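Local coordinates for cell surface protein (Putative S-layer protein) (Clostridioides difficile R20291, PDB 5NJL) that probably serves as a cell-wall-associated surface protein of the S-layer and shows cell adhesion in vitro, at residues L67-E72 against I211-L216; K259-Y264 against E273-S278; I42-T47 against K71-T76. All coordinates share one frame; numbering follows the deposited sequence.

Contact 1. Residues L67-E72 against I211-L216; sequences LGENKE and IKNSDL. With SO4 (sulfate ion), chain R; SO4 (sulfate ion), chain H.
Glu72 pairs with Lys212 as an antiparallel, non-hydrogen-bonded pair, and just before it the type II beta turn from Gly68 to Lys71 folds against the inverse gamma turn centred on Asn213. This is a turn-to-turn contact at the end of two inner strands of a five-stranded mixed sheet, where the chain leaves strand 204-212 for strand 215-219 of a second sheet. Two backbone bonds join the turns. Asn213 N reaches Lys71 O at 2.9 Å in an almost straight line (170°). Asn70 N gives a shorter bond, 2.7 Å, to Asn213 O.

Asn213 is the central side chain. Its CB lies 3.2 Å from Gly68 O. Its CG is anti to the backbone N (chi1 -170°), which places the amide it carries by Gly68 O and Leu67 O. The amide nitrogen ND2 makes a weak, bent bond of 3.0 Å to Leu67 O, which also accepts from Lys11. The same ND2 donates in a straighter bond to one sulfate ion. A second sulfate takes the N-H of Glu69 at the turn. Both ions probably come from the crystallisation liquor. The Glu69 carboxylate lies near the Asn213 amide, the two planes 42° apart.

Leu67 CD2 packs on Ile211 CG2 at 4.1 Å. Glu72 and Lys212 run side by side and point the same way. OE1 of Glu72 touches Lys212 CE at 3.5 Å, but each charge has its salt bridge elsewhere: Glu72 with Lys263, Lys212 with Glu273. Asn70 ND2 also bonds outward, to Ile272 O of the second sheet.

Ser214 OG donates to Asn70 OD1 in the plane of that carbonyl, at 2.5 Å, and accepts a hydrogen bond from a water that also donates weakly to Lys71 O.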
# COMPACT_ATOMS: atom_id res chain seq x y z
N LEU A 67 9.19 -12.44 -23.93
CA LEU A 67 10.28 -11.62 -23.40
C LEU A 67 11.62 -12.14 -23.95
O LEU A 67 11.92 -13.33 -23.81
CB LEU A 67 10.28 -11.69 -21.88
CG LEU A 67 11.23 -10.78 -21.12
CD1 LEU A 67 10.98 -9.33 -21.47
CD2 LEU A 67 11.06 -11.04 -19.63
N GLY A 68 12.37 -11.26 -24.59
CA GLY A 68 13.62 -11.65 -25.27
C GLY A 68 14.76 -11.92 -24.31
O GLY A 68 14.68 -11.61 -23.11
N GLU A 69 15.84 -12.50 -24.85
CA GLU A 69 17.05 -12.81 -24.06
C GLU A 69 17.65 -11.52 -23.51
O GLU A 69 17.79 -10.53 -24.23
CB GLU A 69 18.08 -13.57 -24.91
CG GLU A 69 17.64 -14.96 -25.39
CD GLU A 69 17.39 -15.97 -24.28
OE1 GLU A 69 17.92 -15.81 -23.15
OE2 GLU A 69 16.66 -16.96 -24.53
N ASN A 70 17.94 -11.51 -22.21
CA ASN A 70 18.47 -10.32 -21.51
C ASN A 70 17.57 -9.08 -21.63
O ASN A 70 18.05 -7.95 -21.51
CB ASN A 70 19.94 -10.01 -21.93
CG ASN A 70 20.97 -10.54 -20.92
OD1 ASN A 70 20.65 -10.87 -19.78
ND2 ASN A 70 22.21 -10.63 -21.35
N LYS A 71 16.27 -9.31 -21.85
CA LYS A 71 15.27 -8.24 -21.75
C LYS A 71 14.52 -8.41 -20.43
O LYS A 71 14.64 -9.44 -19.75
CB LYS A 71 14.29 -8.26 -22.92
CG LYS A 71 14.94 -8.15 -24.30
CD LYS A 71 15.67 -6.83 -24.48
CE LYS A 71 16.14 -6.68 -25.91
NZ LYS A 71 16.79 -5.36 -26.09
N GLU A 72 13.77 -7.37 -20.08
CA GLU A 72 12.99 -7.39 -18.86
C GLU A 72 11.64 -6.70 -18.98
O GLU A 72 11.39 -5.93 -19.91
CB GLU A 72 13.80 -6.76 -17.71
CG GLU A 72 14.19 -5.31 -17.94
CD GLU A 72 15.16 -4.82 -16.87
OE1 GLU A 72 16.20 -5.48 -16.64
OE2 GLU A 72 14.88 -3.75 -16.29
N ILE A 211 10.98 -8.73 -14.05
CA ILE A 211 11.15 -10.05 -14.60
C ILE A 211 12.27 -9.93 -15.64
O ILE A 211 12.19 -9.12 -16.53
CB ILE A 211 9.88 -10.57 -15.31
CG1 ILE A 211 8.67 -10.52 -14.36
CG2 ILE A 211 10.09 -12.00 -15.77
CD1 ILE A 211 7.36 -10.69 -15.10
N LYS A 212 13.31 -10.74 -15.48
CA LYS A 212 14.49 -10.66 -16.34
C LYS A 212 14.70 -11.99 -17.00
O LYS A 212 14.76 -13.02 -16.32
CB LYS A 212 15.72 -10.28 -15.52
CG LYS A 212 15.66 -8.87 -14.98
CD LYS A 212 16.88 -8.52 -14.14
CE LYS A 212 16.75 -7.12 -13.55
NZ LYS A 212 18.02 -6.61 -12.96
N ASN A 213 14.78 -12.00 -18.33
CA ASN A 213 15.08 -13.25 -19.03
C ASN A 213 16.62 -13.39 -19.10
O ASN A 213 17.25 -13.14 -20.13
CB ASN A 213 14.48 -13.26 -20.43
CG ASN A 213 14.58 -14.63 -21.09
OD1 ASN A 213 14.93 -15.62 -20.46
ND2 ASN A 213 14.21 -14.69 -22.36
N SER A 214 17.18 -13.77 -17.96
CA SER A 214 18.62 -13.84 -17.77
C SER A 214 18.94 -14.76 -16.62
O SER A 214 18.06 -15.07 -15.78
CB SER A 214 19.21 -12.47 -17.43
OG SER A 214 18.73 -11.43 -18.24
N ASP A 215 20.19 -15.21 -16.58
CA ASP A 215 20.73 -16.02 -15.50
C ASP A 215 21.40 -15.01 -14.59
O ASP A 215 22.36 -14.34 -15.01
CB ASP A 215 21.73 -17.06 -16.06
CG ASP A 215 22.18 -18.11 -15.03
OD1 ASP A 215 22.06 -17.89 -13.81
OD2 ASP A 215 22.67 -19.17 -15.46
N LEU A 216 20.91 -14.89 -13.36
CA LEU A 216 21.29 -13.79 -12.47
C LEU A 216 22.31 -14.20 -11.41
O LEU A 216 22.25 -15.32 -10.86
CB LEU A 216 20.06 -13.24 -11.75
CG LEU A 216 18.88 -12.87 -12.65
CD1 LEU A 216 17.68 -12.51 -11.77
CD2 LEU A 216 19.25 -11.74 -13.59
S SO4 R . 15.11 -13.31 -28.48
O1 SO4 R . 15.60 -13.81 -29.79
O2 SO4 R . 14.25 -12.12 -28.72
O3 SO4 R . 16.27 -12.93 -27.64
O4 SO4 R . 14.34 -14.38 -27.80
S SO4 H . 12.87 -18.61 -23.55
O1 SO4 H . 11.51 -18.55 -24.15
O2 SO4 H . 13.66 -19.62 -24.30
O3 SO4 H . 12.73 -19.07 -22.14
O4 SO4 H . 13.55 -17.30 -23.63
O HOH W 1 17.46 -9.00 -18.17

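Contact 2. Residues K259-Y264 against E273-S278; sequences KFTIKY and ELTVES
Phe260 and Val276, and next to them Ile262 and Leu274, are the hydrogen-bonded pairs of an antiparallel beta hairpin. The short strand axes come within 4.6 Å and run at 160°. Each pair is closed by two backbone bonds. The straightest is Leu274 N to Ile262 O, 2.8 Å at 177°. In the non-hydrogen-bonded pairs, CA-H groups lean on carbonyls instead, as Thr261 CA does on Leu274 O at 3.3 Å.

Apolar contacts lie on the face of Phe260, Ile262, Leu274 and Val276. Phe260 CG lies between the backbone N and the carbonyl carbon (chi1 76°). The ring it carries stands beside Val276, and its CE1 meets Val276 CB at 3.5 Å. The methyl Val276 CG2 sits over the ring face, 4.3 Å from the centroid, as a CH-pi contact. The same methyl touches Ile262 CD1 at 3.9 Å. Tyr264 offers its ring edge to Leu274 CB.

Polar and charged chains fill the other face. Lys259 and Glu277 lie side by side, with CD of the lysine 3.5 Å from Glu277 OE2. Lys263 passes across Glu273, and its CE comes 3.0 Å from Glu273 OE2. Lys263 NZ and Glu273 OE2 are beyond a salt bridge; Lys263 NZ has its salt bridge with Glu72, and Glu273 OE1 with Lys212. Thr261 CG2 fits against Thr275 OG1.

The hairpin forms the middle of a four-stranded mixed sheet. Strand 243-245 borders strand 258-265, and strand 215-219 borders strand 271-278. Helix 281-291 covers Phe260 and Ile262, while Val237 of helix 232-238 packs on Ile262, Tyr264 and Leu274.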
# COMPACT_ATOMS: atom_id res chain seq x y z
N LYS A 259 25.70 -0.43 -6.55
CA LYS A 259 25.81 -1.48 -7.60
C LYS A 259 25.65 -1.01 -9.04
O LYS A 259 25.09 0.05 -9.30
CB LYS A 259 24.90 -2.69 -7.33
CG LYS A 259 23.45 -2.43 -6.98
CD LYS A 259 22.91 -3.61 -6.16
CE LYS A 259 21.48 -3.42 -5.69
NZ LYS A 259 20.49 -3.92 -6.68
N PHE A 260 26.21 -1.81 -9.96
CA PHE A 260 25.92 -1.73 -11.39
C PHE A 260 25.71 -3.15 -11.95
O PHE A 260 25.98 -4.15 -11.28
CB PHE A 260 26.99 -0.94 -12.16
CG PHE A 260 28.29 -1.70 -12.40
CD1 PHE A 260 29.25 -1.80 -11.40
CD2 PHE A 260 28.56 -2.26 -13.64
CE1 PHE A 260 30.45 -2.48 -11.61
CE2 PHE A 260 29.76 -2.94 -13.87
CZ PHE A 260 30.71 -3.05 -12.85
N THR A 261 25.17 -3.22 -13.16
CA THR A 261 24.85 -4.50 -13.78
C THR A 261 25.57 -4.59 -15.12
O THR A 261 25.77 -3.58 -15.79
CB THR A 261 23.34 -4.69 -14.01
OG1 THR A 261 22.85 -3.62 -14.83
CG2 THR A 261 22.59 -4.72 -12.70
N ILE A 262 25.96 -5.81 -15.47
CA ILE A 262 26.48 -6.10 -16.80
C ILE A 262 25.60 -7.21 -17.34
O ILE A 262 25.51 -8.27 -16.73
CB ILE A 262 27.94 -6.65 -16.79
CG1 ILE A 262 28.80 -5.89 -15.78
CG2 ILE A 262 28.54 -6.59 -18.20
CD1 ILE A 262 29.95 -6.72 -15.25
N LYS A 263 24.92 -6.92 -18.43
CA LYS A 263 24.21 -7.96 -19.18
C LYS A 263 25.17 -8.37 -20.29
O LYS A 263 25.77 -7.52 -20.94
CB LYS A 263 22.91 -7.43 -19.78
CG LYS A 263 21.89 -7.04 -18.73
CD LYS A 263 20.55 -6.58 -19.33
CE LYS A 263 19.48 -6.49 -18.24
NZ LYS A 263 18.06 -6.36 -18.71
N TYR A 264 25.30 -9.67 -20.50
CA TYR A 264 26.10 -10.18 -21.61
C TYR A 264 25.67 -11.59 -21.99
O TYR A 264 24.98 -12.28 -21.22
CB TYR A 264 27.59 -10.13 -21.27
CG TYR A 264 28.05 -11.11 -20.21
CD1 TYR A 264 27.95 -10.80 -18.86
CD2 TYR A 264 28.60 -12.35 -20.55
CE1 TYR A 264 28.38 -11.68 -17.89
CE2 TYR A 264 29.04 -13.24 -19.58
CZ TYR A 264 28.92 -12.90 -18.25
OH TYR A 264 29.34 -13.75 -17.27
N GLU A 273 23.00 -11.85 -16.49
CA GLU A 273 23.09 -10.53 -15.88
C GLU A 273 23.78 -10.61 -14.55
O GLU A 273 23.30 -11.26 -13.60
CB GLU A 273 21.75 -9.83 -15.70
CG GLU A 273 21.97 -8.40 -15.25
CD GLU A 273 20.73 -7.76 -14.68
OE1 GLU A 273 20.31 -8.17 -13.57
OE2 GLU A 273 20.21 -6.84 -15.34
N LEU A 274 24.89 -9.90 -14.48
CA LEU A 274 25.77 -9.95 -13.35
C LEU A 274 25.61 -8.62 -12.63
O LEU A 274 25.81 -7.57 -13.22
CB LEU A 274 27.20 -10.13 -13.86
CG LEU A 274 28.28 -10.46 -12.85
CD1 LEU A 274 27.85 -11.56 -11.89
CD2 LEU A 274 29.55 -10.84 -13.61
N THR A 275 25.23 -8.69 -11.36
CA THR A 275 25.19 -7.51 -10.50
C THR A 275 26.54 -7.40 -9.77
O THR A 275 27.00 -8.36 -9.15
CB THR A 275 24.02 -7.62 -9.51
OG1 THR A 275 22.80 -7.74 -10.26
CG2 THR A 275 23.94 -6.39 -8.62
N VAL A 276 27.18 -6.25 -9.90
CA VAL A 276 28.45 -5.98 -9.22
C VAL A 276 28.21 -4.93 -8.12
O VAL A 276 27.98 -3.75 -8.42
CB VAL A 276 29.52 -5.49 -10.20
CG1 VAL A 276 30.86 -5.30 -9.48
CG2 VAL A 276 29.64 -6.45 -11.38
N GLU A 277 28.27 -5.36 -6.86
CA GLU A 277 27.95 -4.50 -5.72
C GLU A 277 29.07 -4.39 -4.68
O GLU A 277 29.80 -5.36 -4.44
CB GLU A 277 26.64 -4.95 -5.04
CG GLU A 277 26.72 -6.18 -4.15
CD GLU A 277 25.36 -6.65 -3.68
OE1 GLU A 277 25.30 -7.70 -3.00
OE2 GLU A 277 24.34 -5.99 -4.00
N SER A 278 29.15 -3.20 -4.08
CA SER A 278 30.21 -2.83 -3.14
C SER A 278 29.80 -1.65 -2.25
O SER A 278 29.27 -0.64 -2.74
CB SER A 278 31.47 -2.44 -3.91
OG SER A 278 32.58 -2.29 -3.05

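Contact 3. Residues I42-T47 against K71-T76; sequences IKVGET and KELIVT
Val44 and Val75 form a non-hydrogen-bonded pair between two hydrogen-bonded ones, Lys43 with Thr76 and Gly45 with Ile74. Strands 40-45 and 72-79 are antiparallel neighbours in a five-stranded mixed sheet, and the short axes run at 168°. Each hydrogen-bonded pair has two backbone bonds. Ile74 N to Gly45 O is the shortest of the four, 2.7 Å.

Leu73 can be followed from its backbone outward. Its CB carries a CG anti to the backbone N (chi1 -154°). That CG meets the methyl Val44 CG1 at 3.7 Å. From CG the chain forks. CD1 touches both Gly45 O, at 3.8 Å, and Val44 CG1. CD2 touches the same Val44 methyl a little farther off. One valine methyl thus meets three carbons of the leucine, and the two side chains cross at a slant.

The other apolar contacts on this face are looser. Val44 CG2 faces Val75 CG2, and Ile42 CG2 reaches Val75 CG1 at 3.9 Å. Leu60 and Leu63 of helix 57-65 lie over this face: Leu63 on Val44 and Leu73, Leu60 on Val44 and Val75. Helix 57-65 thus packs on this face of the strand pair.

The opposite face carries Lys43, Ile74 and Thr76, and is bordered by Leu48 and Leu51 of the loop that follows strand 40-45. Gly45 is the partner of Ile74 here and brings no side chain. Ile74 CB rests on Gly45 O, and its CG1 goes on to Glu46 O at 3.8 Å. At the other end of the pairing, Thr76 OG1 lies between the backbone N and the carbonyl carbon (chi1 69°), 3.4 Å from Lys43 CB.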
# COMPACT_ATOMS: atom_id res chain seq x y z
N ILE A 42 -3.32 -4.11 -11.99
CA ILE A 42 -2.04 -4.67 -12.41
C ILE A 42 -1.57 -3.88 -13.60
O ILE A 42 -2.35 -3.63 -14.55
CB ILE A 42 -2.16 -6.16 -12.81
CG1 ILE A 42 -2.88 -6.96 -11.74
CG2 ILE A 42 -0.78 -6.75 -13.11
CD1 ILE A 42 -2.25 -6.95 -10.38
N LYS A 43 -0.32 -3.44 -13.56
CA LYS A 43 0.26 -2.73 -14.67
C LYS A 43 1.54 -3.47 -15.11
O LYS A 43 2.20 -4.12 -14.30
CB LYS A 43 0.60 -1.29 -14.31
CG LYS A 43 -0.56 -0.39 -13.97
CD LYS A 43 -0.04 1.03 -13.79
CE LYS A 43 -1.09 1.94 -13.20
NZ LYS A 43 -0.69 3.36 -13.38
N VAL A 44 1.79 -3.43 -16.40
CA VAL A 44 2.94 -4.14 -17.01
C VAL A 44 3.54 -3.22 -18.05
O VAL A 44 2.82 -2.55 -18.78
CB VAL A 44 2.51 -5.46 -17.70
CG1 VAL A 44 3.72 -6.22 -18.23
CG2 VAL A 44 1.75 -6.34 -16.73
N GLY A 45 4.88 -3.17 -18.09
CA GLY A 45 5.58 -2.44 -19.15
C GLY A 45 7.07 -2.75 -19.13
O GLY A 45 7.57 -3.41 -18.21
N GLU A 46 7.78 -2.27 -20.15
CA GLU A 46 9.23 -2.50 -20.26
C GLU A 46 9.99 -1.78 -19.16
O GLU A 46 11.00 -2.30 -18.67
CB GLU A 46 9.76 -2.04 -21.63
CG GLU A 46 9.34 -2.93 -22.79
CD GLU A 46 9.33 -2.21 -24.14
OE1 GLU A 46 10.09 -1.23 -24.31
OE2 GLU A 46 8.54 -2.62 -25.02
N THR A 47 9.49 -0.60 -18.78
CA THR A 47 10.09 0.21 -17.71
C THR A 47 9.01 0.84 -16.84
O THR A 47 7.82 0.82 -17.19
CB THR A 47 10.91 1.37 -18.31
OG1 THR A 47 10.03 2.30 -18.96
CG2 THR A 47 11.96 0.84 -19.32
N LYS A 71 16.27 -9.31 -21.85
CA LYS A 71 15.27 -8.24 -21.75
C LYS A 71 14.52 -8.41 -20.43
O LYS A 71 14.64 -9.44 -19.75
CB LYS A 71 14.29 -8.26 -22.92
CG LYS A 71 14.94 -8.15 -24.30
CD LYS A 71 15.67 -6.83 -24.48
CE LYS A 71 16.14 -6.68 -25.91
NZ LYS A 71 16.79 -5.36 -26.09
N GLU A 72 13.77 -7.37 -20.08
CA GLU A 72 12.99 -7.39 -18.86
C GLU A 72 11.64 -6.70 -18.98
O GLU A 72 11.39 -5.93 -19.91
CB GLU A 72 13.80 -6.76 -17.71
CG GLU A 72 14.19 -5.31 -17.94
CD GLU A 72 15.16 -4.82 -16.87
OE1 GLU A 72 16.20 -5.48 -16.64
OE2 GLU A 72 14.88 -3.75 -16.29
N LEU A 73 10.80 -7.00 -18.00
CA LEU A 73 9.42 -6.54 -17.93
C LEU A 73 9.19 -6.14 -16.47
O LEU A 73 9.69 -6.82 -15.58
CB LEU A 73 8.51 -7.71 -18.30
CG LEU A 73 7.13 -7.56 -18.90
CD1 LEU A 73 7.16 -6.65 -20.12
CD2 LEU A 73 6.59 -8.95 -19.26
N ILE A 74 8.45 -5.06 -16.24
CA ILE A 74 8.12 -4.61 -14.89
C ILE A 74 6.63 -4.86 -14.67
O ILE A 74 5.84 -4.51 -15.53
CB ILE A 74 8.40 -3.10 -14.71
CG1 ILE A 74 9.87 -2.76 -15.03
CG2 ILE A 74 8.08 -2.64 -13.29
CD1 ILE A 74 10.87 -3.31 -14.04
N VAL A 75 6.27 -5.48 -13.55
CA VAL A 75 4.86 -5.68 -13.17
C VAL A 75 4.63 -4.95 -11.83
O VAL A 75 5.36 -5.22 -10.87
CB VAL A 75 4.53 -7.18 -12.99
CG1 VAL A 75 3.08 -7.38 -12.57
CG2 VAL A 75 4.84 -7.96 -14.27
N THR A 76 3.64 -4.05 -11.78
CA THR A 76 3.23 -3.45 -10.49
C THR A 76 1.85 -3.93 -10.06
O THR A 76 0.98 -4.13 -10.89
CB THR A 76 3.30 -1.92 -10.50
OG1 THR A 76 2.29 -1.37 -11.35
CG2 THR A 76 4.67 -1.45 -10.99

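How the contacts relate
Contact 3 lies in the five-stranded mixed sheet, and contact 1 sits at its end, with centres about 12 Å apart. They share Lys71 and Glu72, where the turn after helix 57-65 enters strand 72-79. Contact 2 belongs to the second, four-stranded sheet, its centre about 14 Å from that of contact 1 and about 20 Å from that of contact 3. Along the chain, 42-47 comes first, then 67-76, then 211-216, and the hairpin of contact 2 last. The segment 211-216 passes from the first sheet into the second. Salt bridges Lys212-Glu273 and Glu72-Lys263 cross the same junction. Contact 1 thus marks where two sheets of this extended, three-domain protein meet.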